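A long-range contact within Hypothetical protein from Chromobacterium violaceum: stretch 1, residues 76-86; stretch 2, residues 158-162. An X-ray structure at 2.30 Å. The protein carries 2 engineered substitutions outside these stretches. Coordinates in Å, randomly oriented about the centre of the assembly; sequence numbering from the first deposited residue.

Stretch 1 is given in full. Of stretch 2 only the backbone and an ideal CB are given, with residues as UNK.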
# COMPACT_ATOMS: atom_id res chain seq x y z
N GLN A 76 12.20 0.08 -20.11
CA GLN A 76 12.78 -1.23 -20.40
C GLN A 76 11.75 -2.24 -20.90
O GLN A 76 12.11 -3.30 -21.42
CB GLN A 76 13.46 -1.78 -19.15
CG GLN A 76 14.56 -0.88 -18.59
CD GLN A 76 15.14 -1.42 -17.30
OE1 GLN A 76 15.57 -2.58 -17.23
NE2 GLN A 76 15.17 -0.59 -16.26
N VAL A 77 10.48 -1.91 -20.74
CA VAL A 77 9.40 -2.79 -21.16
C VAL A 77 9.32 -2.95 -22.67
O VAL A 77 9.54 -2.00 -23.42
CB VAL A 77 8.06 -2.27 -20.63
CG1 VAL A 77 6.94 -3.20 -21.03
CG2 VAL A 77 8.12 -2.15 -19.11
N GLN A 78 9.01 -4.17 -23.11
CA GLN A 78 8.87 -4.51 -24.53
C GLN A 78 7.41 -4.84 -24.84
O GLN A 78 6.90 -4.50 -25.90
CB GLN A 78 9.74 -5.71 -24.88
CG GLN A 78 11.24 -5.45 -24.90
CD GLN A 78 11.64 -4.46 -25.97
OE1 GLN A 78 11.59 -3.25 -25.77
NE2 GLN A 78 12.04 -4.98 -27.14
N TRP A 79 6.75 -5.53 -23.91
CA TRP A 79 5.34 -5.90 -24.06
C TRP A 79 4.59 -5.40 -22.82
O TRP A 79 5.14 -5.39 -21.73
CB TRP A 79 5.20 -7.42 -24.20
CG TRP A 79 6.21 -8.03 -25.13
CD1 TRP A 79 7.52 -8.31 -24.85
CD2 TRP A 79 6.00 -8.39 -26.50
NE1 TRP A 79 8.14 -8.82 -25.96
CE2 TRP A 79 7.24 -8.88 -26.99
CE3 TRP A 79 4.90 -8.35 -27.36
CZ2 TRP A 79 7.40 -9.33 -28.30
CZ3 TRP A 79 5.06 -8.79 -28.66
CH2 TRP A 79 6.30 -9.27 -29.12
N PRO A 80 3.34 -4.96 -22.99
CA PRO A 80 2.56 -4.46 -21.85
C PRO A 80 1.91 -5.54 -20.99
O PRO A 80 0.69 -5.54 -20.81
CB PRO A 80 1.54 -3.56 -22.53
CG PRO A 80 1.23 -4.33 -23.77
CD PRO A 80 2.60 -4.78 -24.25
N ASN A 81 2.71 -6.45 -20.46
CA ASN A 81 2.17 -7.52 -19.63
C ASN A 81 1.39 -7.00 -18.42
O ASN A 81 0.30 -7.49 -18.12
CB ASN A 81 3.28 -8.46 -19.16
CG ASN A 81 3.79 -9.37 -20.26
OD1 ASN A 81 3.27 -9.34 -21.38
ND2 ASN A 81 4.80 -10.18 -19.96
N GLY A 82 1.95 -6.01 -17.74
CA GLY A 82 1.27 -5.46 -16.57
C GLY A 82 -0.13 -4.94 -16.87
O GLY A 82 -1.09 -5.38 -16.25
N PRO A 83 -0.27 -3.98 -17.80
CA PRO A 83 -1.58 -3.43 -18.14
C PRO A 83 -2.55 -4.51 -18.64
O PRO A 83 -3.73 -4.51 -18.30
CB PRO A 83 -1.25 -2.39 -19.22
CG PRO A 83 0.08 -1.88 -18.77
CD PRO A 83 0.81 -3.16 -18.40
N VAL A 84 -2.04 -5.42 -19.46
CA VAL A 84 -2.88 -6.50 -19.98
C VAL A 84 -3.41 -7.33 -18.81
O VAL A 84 -4.60 -7.66 -18.74
CB VAL A 84 -2.07 -7.41 -20.94
CG1 VAL A 84 -2.85 -8.67 -21.24
CG2 VAL A 84 -1.76 -6.67 -22.23
N GLU A 85 -2.52 -7.66 -17.88
CA GLU A 85 -2.91 -8.46 -16.73
C GLU A 85 -3.89 -7.71 -15.81
O GLU A 85 -4.81 -8.32 -15.25
CB GLU A 85 -1.67 -8.88 -15.93
CG GLU A 85 -1.90 -10.10 -15.07
CD GLU A 85 -2.15 -11.35 -15.90
OE1 GLU A 85 -3.06 -12.13 -15.54
OE2 GLU A 85 -1.43 -11.55 -16.90
N ALA A 86 -3.71 -6.40 -15.67
CA ALA A 86 -4.59 -5.58 -14.83
C ALA A 86 -5.98 -5.49 -15.46
O ALA A 86 -7.00 -5.61 -14.76
CB ALA A 86 -4.00 -4.16 -14.66
N UNK A 158 -3.32 -3.44 -9.80
CA UNK A 158 -1.92 -3.21 -10.15
C UNK A 158 -1.35 -4.57 -10.52
O UNK A 158 -1.56 -5.55 -9.81
CB UNK A 158 -1.14 -2.56 -9.01
N UNK A 159 -0.62 -4.64 -11.63
CA UNK A 159 -0.08 -5.92 -12.07
C UNK A 159 1.39 -5.88 -12.49
O UNK A 159 1.87 -4.87 -12.99
CB UNK A 159 -0.92 -6.44 -13.24
N UNK A 160 2.07 -7.00 -12.26
CA UNK A 160 3.47 -7.14 -12.62
C UNK A 160 3.60 -7.74 -14.01
O UNK A 160 2.59 -8.00 -14.67
CB UNK A 160 4.21 -8.00 -11.59
N UNK A 161 4.83 -7.97 -14.46
CA UNK A 161 5.07 -8.52 -15.79
C UNK A 161 5.07 -10.05 -15.84
O UNK A 161 4.98 -10.64 -16.92
CB UNK A 161 6.41 -8.00 -16.32
N UNK A 162 5.17 -10.69 -14.67
CA UNK A 162 5.20 -12.15 -14.60
C UNK A 162 3.82 -12.77 -14.36
O UNK A 162 3.43 -13.72 -15.05
CB UNK A 162 6.16 -12.59 -13.49

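Position 158 lies in extended backbone, and its CA-to-CB bond points away from stretch 1. No atom of stretch 1 lies within 5.5 Å of the ideal CB, so this contact leaves the choice wide, although a strand readily accepts branched or apolar side chains. The deposited residue is Leu158, whose side chain makes no contact with stretch 1.

Position 159 is also extended, but here CA-to-CB points toward the first turns of the helix that begins at Asn81. The ideal CB is already 3.2 Å from Gly82 O, 3.7 Å from Ala86 N and 3.7 Å from Glu85 CB. The surface met here is helix backbone, where Gly82 O accepts the hydrogen bond from Ala86 N, flanked by Glu85 CB and Ala86 CB. Such tight quarters favour alanine, or glycine with some loss of contact. The residue is Ala159; its methyl packs against the helix, with its CB 4.1 Å from Ala86 CB.

At position 160 the ideal CB points away and finds nothing of stretch 1 within 5.5 Å, so side-chain size is not limited from this side. The phi/psi of -93/-178° does not demand glycine either. It is nevertheless Gly160, and its role in the contact belongs to the backbone: Gly82 CA makes a CA-H...O contact with Gly160 O at 3.4 Å.

Position 161 has a sideways CA-to-CB bond, its ideal CB 4.3 Å from Asn81 CB and 5.1 Å from Gly82 N. The helix start offers backbone NH groups at Asn81 and Gly82. An acceptor would suit them, and a carboxylate also suits the positive end of the helix dipole; Asp, Asn, Ser or Thr are conceivable by chemistry, but the distance from CB favours the longer Glu or Gln. The residue is Glu161. With all three chi angles near -60°, its side chain curls back to the helix, and Gly82 N donates a hydrogen bond to Glu161 OE2 at 2.8 Å, while Asn81 N gives a weak one to Glu161 OE1 at 3.4 Å. Gly82 has no side chain, and an ideal CB on Gly82 would clash with Glu161 OE2 at 2.9 Å and lie tightly, at 3.0 Å, against Ala159 O. The backbone helps as well, for Asn81 ND2 donates to Glu161 O at 3.1 Å.

Position 162 points away into space free of stretch 1, so stretch 1 sets no limit on the side chain here. It is Ser162, and its side chain makes no contact with stretch 1.

Stretch 2 (158-162) LAGES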
# COMPACT_ATOMS: atom_id res chain seq x y z
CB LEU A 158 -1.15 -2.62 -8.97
CG LEU A 158 -1.44 -1.17 -8.63
CD1 LEU A 158 -0.71 -0.83 -7.33
CD2 LEU A 158 -0.99 -0.25 -9.76
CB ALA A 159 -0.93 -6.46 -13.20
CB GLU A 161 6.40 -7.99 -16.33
CG GLU A 161 6.44 -6.47 -16.51
CD GLU A 161 5.47 -5.97 -17.58
OE1 GLU A 161 5.63 -6.39 -18.75
OE2 GLU A 161 4.56 -5.18 -17.25
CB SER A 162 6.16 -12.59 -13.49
OG SER A 162 5.80 -12.02 -12.25
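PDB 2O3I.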